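Side-chain contacts in cytosol aminopeptidase (Staphylococcus aureus subsp. aureus, PDB 3KZW), which probably catalyses the metal-dependent removal of N-terminal amino acids, leucine in particular, from peptides, as a member of the cytosol aminopeptidase family: residues A158-D163 with F206-P211; M303-C308 with P486-K491; A310-G315 with F503-I508; E426-V431 with A492-P497. One frame throughout, in Å; residues are numbered along the deposited sequence.

Interaction 1: A158-D163 with F206-P211; sequences ATYEFD and FSNMPP
Asn208, the last residue of helix 188-208, meets both Tyr160 and Phe162 of the loop segment 158-163. One hydrogen bond crosses the contact: the amide ND2 of Asn208 donates to OH of Tyr160 at 3.2 Å, with an angle of 159° at the hydrogen. The amide and the phenol ring lie almost in one plane, 11° apart, and ND2 arrives at the ring edge. The hydroxyl has a second hydrogen-bonded partner, the carboxylate of Asp205 one helical turn back, so the tyrosine grips the end of the helix at two points.

The apolar part centres on Phe162, whose chi1 of -165° sets CG anti to the backbone N and brings the ring over the asparagine. CB of Asn208 stands almost exactly above the ring centre, 3.6 Å from the centroid, in a CH-pi contact. Beyond the helix end, SD of Met209 approaches the same ring at its edge, 4.1 Å from CZ of Phe162, a Met-aromatic contact. The ring also packs on Ile449 of a second subunit.

Asn208 thus uses its methylene and its amide for different aromatic partners, while its backbone O accepts a bond from Lys304. The contact joins the loop after helix 144-157 of the N-terminal domain to the C-terminal end of helix 188-208, consistent with a place at the junction between the two domains of the cytosol aminopeptidase fold.

Interaction 2: M303-C308 with P486-K491; sequences MKFDMC and PATTNK. With NA (sodium ion), chain S.
Thr488, on the first strand of a short antiparallel pair formed by 488-489 and 499-500, faces Phe305 and Cys308 with its methyl and a bound sodium ion with its hydroxyl. From CB, the side chain divides. The methyl CG2 goes to the aromatic side and lies over one face of the Phe305 ring, 3.6 Å from CD2 and 4.0 Å from the centroid, in a CH-pi contact displaced toward the CG end of the ring. CG of Lys304 covers the opposite face, which leaves the phenyl group clamped between two aliphatic carbons. CG2 also comes near SG of Cys308, and next to it CB of Ala487 packs on CB of Cys308 at 4.1 Å.

The other branch of Thr488, OG1, is placed between the backbone N and the carbonyl carbon (chi1 52°) and reaches the sodium ion, which the backbone O of Gly485 also binds. Within segment 303-308, Asp306 forms a salt bridge with Lys283, close to Asp288 and Glu367, a cluster consistent with the two-metal centre of this family. At the tip of Thr488, OG1 lies 2.7 Å from the sodium, and water 1 completes the observed ligands at 2.4 Å from the metal.

Interaction 3: A310-G315 with F503-I508; sequences AANVVG and FMIPTI
Asn312 and Ile505 meet where the first turn of helix 505-512 comes up against the flank of helix 308-322, a buried helix-to-helix contact in the alpha/beta catalytic domain. Val313 and Ile508, from the two helices, both rest on Phe390 of strand 386-391, so the pair shares one side of the large mixed sheet.

The polar part is a single weak hydrogen bond. ND2 of Asn312 lies 2.8 Å from the backbone O of Phe503, but the angle at the hydrogen is only 118°, far from straight. This amide therefore joins the N-terminal part of helix 308-322 to the approach to another helix, since Phe503 directly precedes Met504, the N-cap residue of helix 505-512. The N-cap region is also held from elsewhere: the carboxylate of Glu429 accepts from N of Met504 and from OG1 of Thr507.

Apolar contact falls to Ile505, whose side chain crosses that of Asn312 at about a right angle. Its chi1 of -60° carries CG1 anti to the carbonyl carbon, and the extended branch runs on to CD1 between the asparagine and Gly315. CG1 touches both the side chain and the backbone of Asn312, while Ala203 and Ile200 of helix 188-208 also pack on Ile505. CG1 of Ile505 sits 3.6 Å from O of Asn312, and its terminal CD1 ends 4.4 Å from CA of Gly315.

Interaction 4: E426-V431 with A492-P497; sequences EVDEMV and ASYNGP
OD2 of Asp428 takes two hydrogen bonds at this contact, one from a water and one, weak, from OH of Tyr494. Water 2 is the closer donor, at 2.6 Å from OD2 of Asp428. The same water accepts from ND2 of Asn495 at 2.7 Å, so carboxylate, water and amide form a bridge where the two side chains themselves stay apart. The phenol makes the direct link: OH of Tyr494 is 3.4 Å from OD2 of Asp428, long for such a bond. Aspartate and tyrosine reach toward each other from opposite directions, and the carboxylate oxygen arrives at the ring edge, near the ring plane, with the two planes 32° apart. A chi1 of -166° puts CG of Asp428 anti to its backbone N and extends the carboxylate across to the other segment.

Both partners on the far side come from a type I beta turn running from Ser493 to Gly496, with Tyr494 and Asn495 at its two central positions. Two backbone bonds between Ser493 and Gly496 close it, and OG of Ser493 accepts from N of Asn495 at 3.3 Å in an ST turn. Outside the bridge, OD1 of Asn495 accepts a hydrogen bond from Gln154, which, with the water on ND2, helps to set the rotation of the amide.

This water-mediated surface contact spans the loop between helix 414-426 and strand 431-433 and the connection between strands 488-489 and 499-500. Helix 108-124 of the N-terminal domain runs beside it, Gln109 touching both Asp428 and Tyr494.

From the N terminus, interaction 1 closes first, tying the loop after helix 144-157 to the end of helix 188-208 before any other contact opens. The remaining three interleave. Segments 303-308 and 310-315 open interactions 2 and 3 in succession, and 426-431 opens interaction 4. Interaction 2 then closes at 486-491, interaction 4 at 492-497 and interaction 3 at 503-508. Interaction 2 therefore crosses both others, whereas interaction 4 falls wholly within the span of interaction 3. Together they gather the C-terminal strand pair and last helix against helices 188-208 and 308-322, with interactions 1 and 4 lying toward the N-terminal domain.

Interaction 1: A158-D163 with F206-P211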
loop_
_atom_site.group_PDB
_atom_site.type_symbol
_atom_site.label_atom_id
_atom_site.label_comp_id
_atom_site.label_asym_id
_atom_site.label_seq_id
_atom_site.Cartn_x
_atom_site.Cartn_y
_atom_site.Cartn_z
ATOM N N ALA A 158 19.341 -32.909 -15.526
ATOM C CA ALA A 158 19.266 -31.874 -16.557
ATOM C C ALA A 158 18.146 -32.127 -17.565
ATOM O O ALA A 158 17.629 -31.189 -18.174
ATOM C CB ALA A 158 20.598 -31.741 -17.273
ATOM N N THR A 159 17.775 -33.396 -17.726
ATOM C CA THR A 159 16.789 -33.804 -18.727
ATOM C C THR A 159 15.387 -33.977 -18.141
ATOM O O THR A 159 14.481 -34.469 -18.817
ATOM C CB THR A 159 17.210 -35.114 -19.411
ATOM O OG1 THR A 159 17.319 -36.149 -18.427
ATOM C CG2 THR A 159 18.546 -34.946 -20.115
ATOM N N TYR A 160 15.217 -33.568 -16.887
ATOM C CA TYR A 160 13.950 -33.715 -16.177
ATOM C C TYR A 160 12.840 -32.879 -16.810
ATOM O O TYR A 160 13.068 -31.745 -17.239
ATOM C CB TYR A 160 14.128 -33.341 -14.701
ATOM C CG TYR A 160 12.853 -33.328 -13.885
ATOM C CD1 TYR A 160 12.312 -34.509 -13.385
ATOM C CD2 TYR A 160 12.195 -32.131 -13.605
ATOM C CE1 TYR A 160 11.143 -34.502 -12.633
ATOM C CE2 TYR A 160 11.023 -32.113 -12.855
ATOM C CZ TYR A 160 10.505 -33.301 -12.373
ATOM O OH TYR A 160 9.351 -33.289 -11.630
ATOM N N GLU A 161 11.646 -33.460 -16.879
ATOM C CA GLU A 161 10.447 -32.725 -17.274
ATOM C C GLU A 161 9.204 -33.262 -16.574
ATOM O O GLU A 161 9.084 -34.467 -16.339
ATOM C CB GLU A 161 10.269 -32.700 -18.801
ATOM C CG GLU A 161 10.265 -34.063 -19.486
ATOM C CD GLU A 161 10.200 -33.967 -21.011
ATOM O OE1 GLU A 161 9.449 -33.112 -21.541
ATOM O OE2 GLU A 161 10.900 -34.761 -21.678
ATOM N N PHE A 162 8.297 -32.351 -16.226
ATOM C CA PHE A 162 7.032 -32.699 -15.586
ATOM C C PHE A 162 5.874 -32.371 -16.536
ATOM O O PHE A 162 5.274 -31.294 -16.468
ATOM C CB PHE A 162 6.891 -31.954 -14.250
ATOM C CG PHE A 162 5.810 -32.497 -13.356
ATOM C CD1 PHE A 162 6.056 -33.583 -12.527
ATOM C CD2 PHE A 162 4.548 -31.912 -13.334
ATOM C CE1 PHE A 162 5.059 -34.087 -11.696
ATOM C CE2 PHE A 162 3.546 -32.410 -12.507
ATOM C CZ PHE A 162 3.802 -33.499 -11.686
ATOM N N ASP A 163 5.583 -33.309 -17.435
ATOM C CA ASP A 163 4.568 -33.110 -18.470
ATOM C C ASP A 163 3.371 -34.050 -18.297
ATOM O O ASP A 163 2.648 -34.338 -19.254
ATOM C CB ASP A 163 5.189 -33.246 -19.871
ATOM C CG ASP A 163 5.818 -34.624 -20.119
ATOM O OD1 ASP A 163 6.109 -35.355 -19.142
ATOM O OD2 ASP A 163 6.029 -34.972 -21.306
ATOM N N PHE A 206 7.203 -34.814 -6.453
ATOM C CA PHE A 206 6.334 -34.488 -5.327
ATOM C C PHE A 206 6.074 -32.988 -5.240
ATOM O O PHE A 206 4.958 -32.565 -4.955
ATOM C CB PHE A 206 6.926 -34.993 -4.008
ATOM C CG PHE A 206 6.767 -36.473 -3.792
ATOM C CD1 PHE A 206 5.505 -37.062 -3.796
ATOM C CD2 PHE A 206 7.881 -37.277 -3.560
ATOM C CE1 PHE A 206 5.356 -38.433 -3.591
ATOM C CE2 PHE A 206 7.743 -38.649 -3.352
ATOM C CZ PHE A 206 6.476 -39.227 -3.368
ATOM N N SER A 207 7.110 -32.194 -5.493
ATOM C CA SER A 207 7.016 -30.742 -5.407
ATOM C C SER A 207 6.160 -30.143 -6.524
ATOM O O SER A 207 5.367 -29.236 -6.283
ATOM C CB SER A 207 8.411 -30.116 -5.414
ATOM O OG SER A 207 9.196 -30.608 -4.342
ATOM N N ASN A 208 6.320 -30.664 -7.737
ATOM C CA ASN A 208 5.578 -30.180 -8.900
ATOM C C ASN A 208 4.102 -30.571 -8.895
ATOM O O ASN A 208 3.293 -29.964 -9.594
ATOM C CB ASN A 208 6.239 -30.654 -10.198
ATOM C CG ASN A 208 7.312 -29.702 -10.689
ATOM O OD1 ASN A 208 7.123 -28.482 -10.699
ATOM N ND2 ASN A 208 8.442 -30.257 -11.117
ATOM N N MET A 209 3.766 -31.586 -8.104
ATOM C CA MET A 209 2.405 -32.096 -7.999
ATOM C C MET A 209 1.437 -30.999 -7.554
ATOM O O MET A 209 1.739 -30.267 -6.608
ATOM C CB MET A 209 2.366 -33.251 -7.000
ATOM C CG MET A 209 1.360 -34.327 -7.341
ATOM S SD MET A 209 1.999 -35.469 -8.577
ATOM C CE MET A 209 3.050 -36.507 -7.535
ATOM N N PRO A 210 0.278 -30.875 -8.239
ATOM C CA PRO A 210 -0.741 -29.887 -7.872
ATOM C C PRO A 210 -1.299 -30.150 -6.475
ATOM O O PRO A 210 -1.493 -31.310 -6.108
ATOM C CB PRO A 210 -1.839 -30.101 -8.918
ATOM C CG PRO A 210 -1.193 -30.820 -10.032
ATOM C CD PRO A 210 -0.127 -31.660 -9.417
ATOM N N PRO A 211 -1.554 -29.079 -5.697
ATOM C CA PRO A 211 -2.004 -29.202 -4.306
ATOM C C PRO A 211 -3.386 -29.844 -4.144
ATOM O O PRO A 211 -3.684 -30.393 -3.086
ATOM C CB PRO A 211 -2.028 -27.754 -3.811
ATOM C CG PRO A 211 -2.156 -26.935 -5.032
ATOM C CD PRO A 211 -1.412 -27.669 -6.101
#

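Interaction 2: M303-C308 with P486-K491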
loop_
_atom_site.group_PDB
_atom_site.type_symbol
_atom_site.label_atom_id
_atom_site.label_comp_id
_atom_site.label_asym_id
_atom_site.label_seq_id
_atom_site.Cartn_x
_atom_site.Cartn_y
_atom_site.Cartn_z
ATOM N N MET A 303 2.818 -21.809 -4.133
ATOM C CA MET A 303 2.808 -22.264 -2.736
ATOM C C MET A 303 2.606 -23.771 -2.563
ATOM O O MET A 303 2.550 -24.270 -1.435
ATOM C CB MET A 303 1.806 -21.470 -1.887
ATOM C CG MET A 303 2.331 -20.103 -1.458
ATOM S SD MET A 303 3.896 -20.221 -0.568
ATOM C CE MET A 303 4.771 -18.778 -1.172
ATOM N N LYS A 304 2.507 -24.490 -3.680
ATOM C CA LYS A 304 2.544 -25.952 -3.664
ATOM C C LYS A 304 3.965 -26.431 -3.349
ATOM O O LYS A 304 4.176 -27.592 -2.984
ATOM C CB LYS A 304 2.056 -26.528 -4.999
ATOM C CG LYS A 304 2.943 -26.215 -6.200
ATOM C CD LYS A 304 2.467 -26.942 -7.443
ATOM C CE LYS A 304 3.326 -26.585 -8.641
ATOM N NZ LYS A 304 2.824 -27.210 -9.890
ATOM N N PHE A 305 4.929 -25.518 -3.490
ATOM C CA PHE A 305 6.340 -25.796 -3.219
ATOM C C PHE A 305 6.703 -25.620 -1.742
ATOM O O PHE A 305 7.880 -25.633 -1.378
ATOM C CB PHE A 305 7.239 -24.906 -4.086
ATOM C CG PHE A 305 7.083 -25.124 -5.567
ATOM C CD1 PHE A 305 7.079 -26.408 -6.107
ATOM C CD2 PHE A 305 6.973 -24.037 -6.430
ATOM C CE1 PHE A 305 6.945 -26.606 -7.482
ATOM C CE2 PHE A 305 6.843 -24.225 -7.807
ATOM C CZ PHE A 305 6.829 -25.512 -8.331
ATOM N N ASP A 306 5.694 -25.462 -0.891
ATOM C CA ASP A 306 5.930 -25.275 0.537
ATOM C C ASP A 306 6.198 -26.598 1.257
ATOM O O ASP A 306 6.371 -26.620 2.480
ATOM C CB ASP A 306 4.764 -24.527 1.191
ATOM C CG ASP A 306 5.228 -23.553 2.261
ATOM O OD1 ASP A 306 6.254 -22.868 2.028
ATOM O OD2 ASP A 306 4.573 -23.463 3.329
ATOM N N MET A 307 6.223 -27.692 0.496
ATOM C CA MET A 307 6.553 -29.012 1.034
ATOM C C MET A 307 7.850 -29.574 0.444
ATOM O O MET A 307 8.145 -30.761 0.608
ATOM C CB MET A 307 5.387 -29.999 0.858
ATOM C CG MET A 307 4.677 -29.952 -0.493
ATOM S SD MET A 307 5.685 -30.454 -1.902
ATOM C CE MET A 307 5.951 -32.197 -1.564
ATOM N N CYS A 308 8.617 -28.715 -0.230
ATOM C CA CYS A 308 9.915 -29.085 -0.803
ATOM C C CYS A 308 10.854 -29.716 0.227
ATOM O O CYS A 308 11.585 -30.659 -0.085
ATOM C CB CYS A 308 10.590 -27.870 -1.444
ATOM S SG CYS A 308 9.964 -27.445 -3.090
ATOM N N PRO A 486 16.452 -21.125 -2.508
ATOM C CA PRO A 486 17.059 -22.013 -3.506
ATOM C C PRO A 486 16.303 -23.313 -3.799
ATOM O O PRO A 486 16.694 -24.043 -4.709
ATOM C CB PRO A 486 18.433 -22.320 -2.900
ATOM C CG PRO A 486 18.217 -22.233 -1.442
ATOM C CD PRO A 486 17.190 -21.158 -1.231
ATOM N N ALA A 487 15.241 -23.597 -3.045
ATOM C CA ALA A 487 14.435 -24.805 -3.259
ATOM C C ALA A 487 13.718 -24.776 -4.603
ATOM O O ALA A 487 13.372 -25.820 -5.156
ATOM C CB ALA A 487 13.431 -24.993 -2.136
ATOM N N THR A 488 13.494 -23.571 -5.113
ATOM C CA THR A 488 12.865 -23.375 -6.412
ATOM C C THR A 488 13.634 -22.340 -7.222
ATOM O O THR A 488 14.278 -21.449 -6.659
ATOM C CB THR A 488 11.399 -22.906 -6.282
ATOM O OG1 THR A 488 11.337 -21.769 -5.411
ATOM C CG2 THR A 488 10.516 -24.011 -5.729
ATOM N N THR A 489 13.558 -22.469 -8.543
ATOM C CA THR A 489 14.168 -21.516 -9.460
ATOM C C THR A 489 13.148 -21.078 -10.512
ATOM O O THR A 489 12.301 -21.869 -10.931
ATOM C CB THR A 489 15.453 -22.094 -10.125
ATOM O OG1 THR A 489 16.072 -21.088 -10.936
ATOM C CG2 THR A 489 15.140 -23.319 -10.990
ATOM N N ASN A 490 13.219 -19.813 -10.920
ATOM C CA ASN A 490 12.296 -19.274 -11.922
ATOM C C ASN A 490 12.934 -19.198 -13.306
ATOM O O ASN A 490 12.390 -18.578 -14.223
ATOM C CB ASN A 490 11.769 -17.897 -11.490
ATOM C CG ASN A 490 12.855 -16.819 -11.489
ATOM O OD1 ASN A 490 14.049 -17.103 -11.646
ATOM N ND2 ASN A 490 12.436 -15.569 -11.308
ATOM N N LYS A 491 14.092 -19.839 -13.440
ATOM C CA LYS A 491 14.898 -19.778 -14.651
ATOM C C LYS A 491 15.439 -21.171 -14.977
ATOM O O LYS A 491 15.947 -21.866 -14.097
ATOM C CB LYS A 491 16.048 -18.781 -14.439
ATOM C CG LYS A 491 16.986 -18.587 -15.623
ATOM C CD LYS A 491 16.518 -17.478 -16.555
ATOM C CE LYS A 491 17.459 -17.342 -17.752
ATOM N NZ LYS A 491 17.116 -16.164 -18.598
HETATM NA NA NA S . 12.417 -19.352 -4.848
HETATM O O HOH W 1 12.549 -18.927 -7.183
#

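Interaction 3: A310-G315 with F503-I508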
loop_
_atom_site.group_PDB
_atom_site.type_symbol
_atom_site.label_atom_id
_atom_site.label_comp_id
_atom_site.label_asym_id
_atom_site.label_seq_id
_atom_site.Cartn_x
_atom_site.Cartn_y
_atom_site.Cartn_z
ATOM N N ALA A 310 10.099 -31.563 2.879
ATOM C CA ALA A 310 9.703 -32.959 3.059
ATOM C C ALA A 310 10.088 -33.810 1.852
ATOM O O ALA A 310 10.600 -34.922 2.008
ATOM C CB ALA A 310 8.221 -33.059 3.326
ATOM N N ALA A 311 9.848 -33.271 0.658
ATOM C CA ALA A 311 10.175 -33.952 -0.591
ATOM C C ALA A 311 11.668 -34.261 -0.694
ATOM O O ALA A 311 12.055 -35.363 -1.088
ATOM C CB ALA A 311 9.716 -33.124 -1.782
ATOM N N ASN A 312 12.495 -33.288 -0.324
ATOM C CA ASN A 312 13.946 -33.440 -0.382
ATOM C C ASN A 312 14.504 -34.433 0.648
ATOM O O ASN A 312 15.520 -35.085 0.393
ATOM C CB ASN A 312 14.639 -32.074 -0.283
ATOM C CG ASN A 312 14.392 -31.199 -1.510
ATOM O OD1 ASN A 312 13.651 -31.573 -2.422
ATOM N ND2 ASN A 312 15.017 -30.029 -1.535
ATOM N N VAL A 313 13.837 -34.548 1.796
ATOM C CA VAL A 313 14.179 -35.566 2.795
ATOM C C VAL A 313 13.929 -36.961 2.224
ATOM O O VAL A 313 14.770 -37.850 2.357
ATOM C CB VAL A 313 13.410 -35.359 4.131
ATOM C CG1 VAL A 313 13.536 -36.578 5.041
ATOM C CG2 VAL A 313 13.915 -34.116 4.853
ATOM N N VAL A 314 12.777 -37.137 1.576
ATOM C CA VAL A 314 12.437 -38.388 0.895
ATOM C C VAL A 314 13.495 -38.722 -0.160
ATOM O O VAL A 314 13.916 -39.872 -0.276
ATOM C CB VAL A 314 11.017 -38.333 0.255
ATOM C CG1 VAL A 314 10.732 -39.586 -0.565
ATOM C CG2 VAL A 314 9.953 -38.161 1.324
ATOM N N GLY A 315 13.932 -37.707 -0.904
ATOM C CA GLY A 315 14.978 -37.865 -1.913
ATOM C C GLY A 315 16.305 -38.317 -1.335
ATOM O O GLY A 315 16.954 -39.210 -1.885
ATOM N N PHE A 503 17.217 -28.945 -3.918
ATOM C CA PHE A 503 18.324 -28.333 -3.187
ATOM C C PHE A 503 18.642 -29.059 -1.884
ATOM O O PHE A 503 17.737 -29.517 -1.181
ATOM C CB PHE A 503 18.018 -26.858 -2.909
ATOM C CG PHE A 503 19.243 -26.000 -2.779
ATOM C CD1 PHE A 503 19.928 -25.567 -3.912
ATOM C CD2 PHE A 503 19.711 -25.622 -1.525
ATOM C CE1 PHE A 503 21.065 -24.773 -3.795
ATOM C CE2 PHE A 503 20.849 -24.827 -1.398
ATOM C CZ PHE A 503 21.525 -24.400 -2.535
ATOM N N MET A 504 19.939 -29.156 -1.584
ATOM C CA MET A 504 20.471 -29.822 -0.384
ATOM C C MET A 504 20.724 -31.321 -0.551
ATOM O O MET A 504 21.600 -31.871 0.118
ATOM C CB MET A 504 19.614 -29.562 0.870
ATOM C CG MET A 504 19.613 -28.119 1.372
ATOM S SD MET A 504 21.242 -27.393 1.618
ATOM C CE MET A 504 21.938 -28.490 2.862
ATOM N N ILE A 505 19.961 -31.977 -1.425
ATOM C CA ILE A 505 20.118 -33.420 -1.662
ATOM C C ILE A 505 21.562 -33.801 -2.028
ATOM O O ILE A 505 22.118 -34.708 -1.407
ATOM C CB ILE A 505 19.094 -33.980 -2.695
ATOM C CG1 ILE A 505 17.660 -33.761 -2.198
ATOM C CG2 ILE A 505 19.348 -35.468 -2.964
ATOM C CD1 ILE A 505 16.586 -34.026 -3.238
ATOM N N PRO A 506 22.184 -33.104 -3.009
ATOM C CA PRO A 506 23.590 -33.404 -3.309
ATOM C C PRO A 506 24.523 -33.228 -2.105
ATOM O O PRO A 506 25.404 -34.062 -1.892
ATOM C CB PRO A 506 23.943 -32.387 -4.400
ATOM C CG PRO A 506 22.652 -32.059 -5.037
ATOM C CD PRO A 506 21.644 -32.087 -3.932
ATOM N N THR A 507 24.317 -32.161 -1.334
ATOM C CA THR A 507 25.149 -31.853 -0.172
ATOM C C THR A 507 25.040 -32.910 0.931
ATOM O O THR A 507 26.056 -33.414 1.414
ATOM C CB THR A 507 24.833 -30.443 0.394
ATOM O OG1 THR A 507 25.141 -29.452 -0.593
ATOM C CG2 THR A 507 25.647 -30.155 1.657
ATOM N N ILE A 508 23.811 -33.249 1.312
ATOM C CA ILE A 508 23.572 -34.187 2.411
ATOM C C ILE A 508 24.002 -35.610 2.054
ATOM O O ILE A 508 24.594 -36.304 2.883
ATOM C CB ILE A 508 22.093 -34.147 2.900
ATOM C CG1 ILE A 508 21.691 -32.723 3.314
ATOM C CG2 ILE A 508 21.855 -35.139 4.048
ATOM C CD1 ILE A 508 22.530 -32.108 4.445
#

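Interaction 4: E426-V431 with A492-P497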
loop_
_atom_site.group_PDB
_atom_site.type_symbol
_atom_site.label_atom_id
_atom_site.label_comp_id
_atom_site.label_asym_id
_atom_site.label_seq_id
_atom_site.Cartn_x
_atom_site.Cartn_y
_atom_site.Cartn_z
ATOM N N GLU A 426 31.629 -27.400 -2.521
ATOM C CA GLU A 426 32.313 -28.307 -3.441
ATOM C C GLU A 426 31.364 -28.988 -4.430
ATOM O O GLU A 426 31.807 -29.506 -5.459
ATOM C CB GLU A 426 33.100 -29.361 -2.661
ATOM C CG GLU A 426 34.322 -28.812 -1.936
ATOM C CD GLU A 426 34.929 -29.802 -0.954
ATOM O OE1 GLU A 426 34.342 -30.891 -0.753
ATOM O OE2 GLU A 426 35.997 -29.486 -0.380
ATOM N N VAL A 427 30.067 -28.987 -4.117
ATOM C CA VAL A 427 29.060 -29.622 -4.975
ATOM C C VAL A 427 28.089 -28.617 -5.608
ATOM O O VAL A 427 26.954 -28.962 -5.950
ATOM C CB VAL A 427 28.282 -30.759 -4.245
ATOM C CG1 VAL A 427 29.217 -31.911 -3.885
ATOM C CG2 VAL A 427 27.553 -30.235 -3.011
ATOM N N ASP A 428 28.562 -27.381 -5.770
ATOM C CA ASP A 428 27.815 -26.299 -6.427
ATOM C C ASP A 428 26.464 -25.978 -5.769
ATOM O O ASP A 428 25.457 -25.775 -6.451
ATOM C CB ASP A 428 27.652 -26.577 -7.932
ATOM C CG ASP A 428 27.200 -25.352 -8.710
ATOM O OD1 ASP A 428 27.780 -24.265 -8.504
ATOM O OD2 ASP A 428 26.263 -25.476 -9.532
ATOM N N GLU A 429 26.449 -25.945 -4.438
ATOM C CA GLU A 429 25.262 -25.546 -3.686
ATOM C C GLU A 429 25.620 -24.482 -2.652
ATOM O O GLU A 429 26.350 -24.745 -1.698
ATOM C CB GLU A 429 24.582 -26.752 -3.024
ATOM C CG GLU A 429 23.868 -27.676 -4.009
ATOM C CD GLU A 429 22.866 -28.616 -3.347
ATOM O OE1 GLU A 429 23.230 -29.326 -2.382
ATOM O OE2 GLU A 429 21.709 -28.657 -3.814
ATOM N N MET A 430 25.110 -23.273 -2.857
ATOM C CA MET A 430 25.417 -22.153 -1.978
ATOM C C MET A 430 24.625 -22.206 -0.672
ATOM O O MET A 430 23.406 -22.033 -0.656
ATOM C CB MET A 430 25.207 -20.824 -2.704
ATOM C CG MET A 430 26.272 -20.536 -3.746
ATOM S SD MET A 430 26.121 -18.896 -4.464
ATOM C CE MET A 430 24.714 -19.106 -5.562
ATOM N N VAL A 431 25.340 -22.470 0.419
ATOM C CA VAL A 431 24.764 -22.506 1.762
ATOM C C VAL A 431 25.639 -21.649 2.673
ATOM O O VAL A 431 26.860 -21.788 2.676
ATOM C CB VAL A 431 24.686 -23.951 2.324
ATOM C CG1 VAL A 431 23.913 -23.976 3.633
ATOM C CG2 VAL A 431 24.037 -24.903 1.321
ATOM N N ALA A 492 15.309 -21.578 -16.236
ATOM C CA ALA A 492 15.876 -22.842 -16.706
ATOM C C ALA A 492 17.398 -22.731 -16.821
ATOM O O ALA A 492 17.929 -21.658 -17.118
ATOM C CB ALA A 492 15.262 -23.241 -18.042
ATOM N N SER A 493 18.092 -23.839 -16.575
ATOM C CA SER A 493 19.553 -23.867 -16.621
ATOM C C SER A 493 20.077 -25.264 -16.942
ATOM O O SER A 493 19.307 -26.162 -17.291
ATOM C CB SER A 493 20.140 -23.380 -15.289
ATOM O OG SER A 493 19.841 -24.281 -14.239
ATOM N N TYR A 494 21.393 -25.433 -16.810
ATOM C CA TYR A 494 22.053 -26.724 -16.996
ATOM C C TYR A 494 21.611 -27.769 -15.964
ATOM O O TYR A 494 21.870 -28.960 -16.129
ATOM C CB TYR A 494 23.581 -26.558 -16.969
ATOM C CG TYR A 494 24.119 -25.829 -15.749
ATOM C CD1 TYR A 494 24.262 -26.484 -14.524
ATOM C CD2 TYR A 494 24.495 -24.488 -15.824
ATOM C CE1 TYR A 494 24.750 -25.823 -13.407
ATOM C CE2 TYR A 494 24.990 -23.817 -14.710
ATOM C CZ TYR A 494 25.115 -24.492 -13.505
ATOM O OH TYR A 494 25.602 -23.841 -12.393
ATOM N N ASN A 495 20.950 -27.312 -14.901
ATOM C CA ASN A 495 20.458 -28.196 -13.846
ATOM C C ASN A 495 19.010 -28.642 -14.032
ATOM O O ASN A 495 18.490 -29.416 -13.229
ATOM C CB ASN A 495 20.643 -27.550 -12.470
ATOM C CG ASN A 495 22.037 -27.763 -11.906
ATOM O OD1 ASN A 495 22.797 -28.613 -12.378
ATOM N ND2 ASN A 495 22.377 -26.995 -10.881
ATOM N N GLY A 496 18.368 -28.156 -15.091
ATOM C CA GLY A 496 16.988 -28.525 -15.396
ATOM C C GLY A 496 16.072 -27.331 -15.591
ATOM O O GLY A 496 16.532 -26.185 -15.575
ATOM N N PRO A 497 14.760 -27.590 -15.764
ATOM C CA PRO A 497 13.779 -26.538 -16.027
ATOM C C PRO A 497 13.380 -25.754 -14.774
ATOM O O PRO A 497 13.868 -26.046 -13.678
ATOM C CB PRO A 497 12.581 -27.320 -16.572
ATOM C CG PRO A 497 12.671 -28.643 -15.921
ATOM C CD PRO A 497 14.132 -28.923 -15.697
HETATM O O HOH W 2 24.418 -27.330 -9.140
#